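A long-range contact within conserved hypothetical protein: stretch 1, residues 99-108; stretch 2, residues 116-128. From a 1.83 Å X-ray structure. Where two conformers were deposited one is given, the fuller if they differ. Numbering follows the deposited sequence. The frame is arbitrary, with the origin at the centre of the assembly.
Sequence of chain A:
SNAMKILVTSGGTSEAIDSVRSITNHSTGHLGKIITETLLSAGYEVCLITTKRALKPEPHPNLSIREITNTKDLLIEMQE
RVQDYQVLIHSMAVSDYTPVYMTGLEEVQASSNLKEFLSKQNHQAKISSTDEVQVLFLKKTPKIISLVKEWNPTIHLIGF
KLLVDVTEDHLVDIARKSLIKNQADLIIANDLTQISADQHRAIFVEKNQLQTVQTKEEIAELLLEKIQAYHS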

# COMPACT_ATOMS: atom_id res chain seq x y z
N PRO A 99 4.61 -5.25 -11.36
CA PRO A 99 5.99 -5.68 -11.19
C PRO A 99 6.33 -6.95 -11.96
O PRO A 99 5.51 -7.88 -12.03
CB PRO A 99 6.08 -5.97 -9.68
CG PRO A 99 5.12 -5.02 -9.08
CD PRO A 99 3.95 -5.06 -10.04
N VAL A 100 7.53 -6.98 -12.56
CA VAL A 100 8.02 -8.18 -13.20
C VAL A 100 9.30 -8.66 -12.51
O VAL A 100 9.41 -9.83 -12.10
CB VAL A 100 8.27 -7.96 -14.72
CG1 VAL A 100 8.95 -9.20 -15.35
CG2 VAL A 100 6.96 -7.67 -15.43
N TYR A 101 10.25 -7.75 -12.33
CA TYR A 101 11.58 -8.12 -11.87
C TYR A 101 12.20 -6.99 -11.09
O TYR A 101 12.19 -5.84 -11.53
CB TYR A 101 12.45 -8.45 -13.08
CG TYR A 101 13.82 -9.00 -12.77
CD1 TYR A 101 14.96 -8.27 -13.05
CD2 TYR A 101 13.97 -10.28 -12.22
CE1 TYR A 101 16.24 -8.79 -12.79
CE2 TYR A 101 15.25 -10.81 -11.96
CZ TYR A 101 16.38 -10.04 -12.24
OH TYR A 101 17.66 -10.54 -12.01
N MSE A 102 12.75 -7.32 -9.93
CA MSE A 102 13.34 -6.35 -9.02
C MSE A 102 14.79 -6.74 -8.79
O MSE A 102 15.07 -7.89 -8.44
CB MSE A 102 12.58 -6.37 -7.69
CG MSE A 102 13.28 -5.71 -6.51
SE MSE A 102 12.71 -3.89 -6.29
CE MSE A 102 13.78 -3.15 -7.29
N THR A 103 15.71 -5.82 -9.00
CA THR A 103 17.14 -6.15 -8.88
C THR A 103 17.97 -4.95 -8.41
O THR A 103 17.44 -3.87 -8.20
CB THR A 103 17.69 -6.74 -10.21
OG1 THR A 103 18.93 -7.41 -9.98
CG2 THR A 103 17.88 -5.66 -11.27
N GLY A 104 19.28 -5.16 -8.25
CA GLY A 104 20.22 -4.08 -7.86
C GLY A 104 20.65 -3.27 -9.08
O GLY A 104 20.63 -3.77 -10.21
N LEU A 105 21.02 -2.02 -8.86
CA LEU A 105 21.47 -1.15 -9.96
C LEU A 105 22.64 -1.75 -10.76
O LEU A 105 22.71 -1.58 -11.98
CB LEU A 105 21.85 0.24 -9.44
CG LEU A 105 22.19 1.31 -10.49
CD1 LEU A 105 20.99 1.68 -11.34
CD2 LEU A 105 22.79 2.55 -9.81
N GLU A 106 23.55 -2.42 -10.07
CA GLU A 106 24.74 -3.01 -10.68
C GLU A 106 24.41 -4.04 -11.77
O GLU A 106 24.99 -4.00 -12.86
CB GLU A 106 25.68 -3.59 -9.62
CG GLU A 106 24.95 -4.23 -8.43
CD GLU A 106 24.72 -3.27 -7.25
OE1 GLU A 106 25.71 -2.99 -6.52
OE2 GLU A 106 23.56 -2.83 -7.05
N GLU A 107 23.47 -4.95 -11.49
CA GLU A 107 22.98 -5.91 -12.51
C GLU A 107 22.41 -5.19 -13.73
O GLU A 107 22.65 -5.59 -14.88
CB GLU A 107 21.95 -6.91 -11.94
CG GLU A 107 21.70 -8.09 -12.89
CD GLU A 107 20.45 -8.94 -12.56
OE1 GLU A 107 19.84 -8.78 -11.50
OE2 GLU A 107 20.10 -9.81 -13.38
N VAL A 108 21.64 -4.12 -13.50
CA VAL A 108 21.09 -3.31 -14.60
C VAL A 108 22.21 -2.63 -15.41
O VAL A 108 22.20 -2.63 -16.64
CB VAL A 108 20.08 -2.26 -14.11
CG1 VAL A 108 19.42 -1.51 -15.30
CG2 VAL A 108 18.97 -2.96 -13.27
N GLU A 116 15.94 -7.97 -21.57
CA GLU A 116 16.25 -9.30 -20.99
C GLU A 116 15.53 -9.49 -19.65
O GLU A 116 15.14 -10.60 -19.31
CB GLU A 116 17.76 -9.53 -20.80
CG GLU A 116 18.39 -8.84 -19.55
CD GLU A 116 19.90 -9.15 -19.33
OE1 GLU A 116 20.25 -10.32 -19.03
OE2 GLU A 116 20.74 -8.23 -19.42
N PHE A 117 15.36 -8.40 -18.91
CA PHE A 117 14.83 -8.45 -17.55
C PHE A 117 13.35 -8.79 -17.50
O PHE A 117 12.84 -9.23 -16.45
CB PHE A 117 15.12 -7.14 -16.81
CG PHE A 117 16.59 -6.91 -16.54
CD1 PHE A 117 17.23 -5.80 -17.06
CD2 PHE A 117 17.32 -7.80 -15.77
CE1 PHE A 117 18.59 -5.58 -16.82
CE2 PHE A 117 18.67 -7.59 -15.52
CZ PHE A 117 19.31 -6.48 -16.05
N LEU A 118 12.66 -8.62 -18.62
CA LEU A 118 11.22 -8.90 -18.67
C LEU A 118 10.90 -10.39 -18.70
O LEU A 118 9.74 -10.80 -18.49
CB LEU A 118 10.55 -8.24 -19.87
CG LEU A 118 10.80 -6.78 -20.21
CD1 LEU A 118 9.92 -6.37 -21.39
CD2 LEU A 118 10.54 -5.91 -19.02
N SER A 119 11.92 -11.20 -19.00
CA SER A 119 11.72 -12.64 -19.12
C SER A 119 12.36 -13.39 -17.95
O SER A 119 12.47 -14.62 -17.98
CB SER A 119 12.25 -13.14 -20.45
OG SER A 119 13.66 -13.04 -20.46
N LYS A 120 12.77 -12.63 -16.93
CA LYS A 120 13.38 -13.17 -15.71
C LYS A 120 12.41 -13.19 -14.52
O LYS A 120 11.38 -12.50 -14.52
CB LYS A 120 14.63 -12.35 -15.33
CG LYS A 120 15.76 -12.41 -16.34
CD LYS A 120 17.06 -11.93 -15.70
CE LYS A 120 18.05 -11.43 -16.75
NZ LYS A 120 18.60 -12.49 -17.68
N GLN A 121 12.77 -13.96 -13.50
CA GLN A 121 11.98 -14.05 -12.27
C GLN A 121 12.77 -13.52 -11.08
O GLN A 121 14.01 -13.61 -11.08
CB GLN A 121 11.55 -15.50 -12.02
CG GLN A 121 10.61 -16.07 -13.12
CD GLN A 121 9.33 -15.24 -13.29
OE1 GLN A 121 8.72 -14.79 -12.31
NE2 GLN A 121 8.93 -15.02 -14.55
N ASN A 122 12.08 -12.99 -10.07
CA ASN A 122 12.75 -12.39 -8.92
C ASN A 122 13.81 -13.27 -8.26
O ASN A 122 14.82 -12.74 -7.79
CB ASN A 122 11.75 -11.96 -7.86
CG ASN A 122 11.15 -10.61 -8.14
OD1 ASN A 122 11.50 -9.96 -9.12
ND2 ASN A 122 10.23 -10.18 -7.29
N HIS A 123 13.59 -14.59 -8.23
CA HIS A 123 14.53 -15.52 -7.59
C HIS A 123 15.89 -15.61 -8.29
O HIS A 123 16.83 -16.19 -7.75
CB HIS A 123 13.91 -16.93 -7.43
CG HIS A 123 13.53 -17.58 -8.73
ND1 HIS A 123 14.46 -18.13 -9.59
CD2 HIS A 123 12.32 -17.77 -9.31
CE1 HIS A 123 13.84 -18.63 -10.64
NE2 HIS A 123 12.54 -18.42 -10.50
N GLN A 124 15.98 -15.04 -9.49
CA GLN A 124 17.24 -14.97 -10.24
C GLN A 124 18.06 -13.72 -9.91
O GLN A 124 19.23 -13.61 -10.29
CB GLN A 124 16.96 -14.98 -11.75
CG GLN A 124 16.07 -16.12 -12.25
CD GLN A 124 15.92 -16.10 -13.76
OE1 GLN A 124 14.82 -15.89 -14.28
NE2 GLN A 124 17.02 -16.32 -14.48
N ALA A 125 17.44 -12.78 -9.21
CA ALA A 125 17.98 -11.43 -9.06
C ALA A 125 19.22 -11.33 -8.17
O ALA A 125 19.32 -12.00 -7.14
CB ALA A 125 16.92 -10.48 -8.58
N LYS A 126 20.14 -10.46 -8.58
CA LYS A 126 21.30 -10.08 -7.78
C LYS A 126 20.96 -8.81 -6.99
O LYS A 126 21.14 -7.69 -7.48
CB LYS A 126 22.51 -9.86 -8.68
CG LYS A 126 22.66 -10.90 -9.78
CD LYS A 126 23.96 -10.71 -10.55
CE LYS A 126 24.10 -11.75 -11.63
NZ LYS A 126 25.47 -11.74 -12.20
N ILE A 127 20.44 -9.02 -5.77
CA ILE A 127 19.96 -7.96 -4.88
C ILE A 127 20.50 -8.16 -3.47
O ILE A 127 20.51 -9.28 -2.97
CB ILE A 127 18.41 -7.97 -4.71
CG1 ILE A 127 17.80 -9.29 -5.20
CG2 ILE A 127 17.76 -6.75 -5.35
CD1 ILE A 127 16.54 -9.71 -4.46
N SER A 128 20.93 -7.06 -2.84
CA SER A 128 21.47 -7.09 -1.48
C SER A 128 21.12 -5.80 -0.72
O SER A 128 20.88 -4.76 -1.34
CB SER A 128 22.99 -7.24 -1.50
OG SER A 128 23.41 -8.18 -2.49
O HOH W 1 9.38 -12.11 -10.58
O HOH W 2 14.32 -10.06 -6.85

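The contact buries 762 Å², both sides summed, and Tyr101 and Phe117 give up the most surface to it. Tyr101 leaves the strand sideways, but with chi1 at -174° (t) and chi2 at -113° its ring reaches into the second stretch. Three measurements place that ring. Lys120 CB lies 4.0 Å from the centroid of the Tyr101 ring and 23° off its normal, a CH-pi contact over one face; Gln121 O sits near the ring plane, 3.2 Å from Tyr101 CE2; and Tyr101 CZ packs 3.7 Å from Ala125 CB, a methyl small enough to let the backbone come close. Phe117, chi1 -67° (m), meets Tyr101 rim to rim: the centroids are 5.5 Å apart and the planes 15° from each other, so neither ring covers the other's face. The far end of Phe117 reaches the helix, with CZ 3.9 Å from Val108 CA.

Lys120 starts toward the strand, yet its end leads away. Its m, t, t, m chain leaves CB on the tyrosine and carries NZ to a salt bridge with Glu116 OE1 (3.0 Å), within its own stretch.

Polar anchoring follows the strand. Asn122, chi1 -83° (m) and chi2 -3°, directs OD1 at the backbone and accepts from Met102 N at 3.0 Å, 144° at the hydrogen. Water extends this link: one molecule donates to Val100 O and accepts from Asn122 N, while another donates to both Met102 O and Asn122 O. Further along, Gly104 N donates to Lys126 O at 3.2 Å. A CB on Gly104 would point toward this stretch, only 3.1 Å from Lys126 O, and would clash with Glu106 OE2 at 2.8 Å.

Glu107, extended at chi1 -167° and chi2 -166° (both t), brings its carboxylate to the tyrosine hydroxyl; Tyr101 OH lies 2.9 Å from Glu107 OE2.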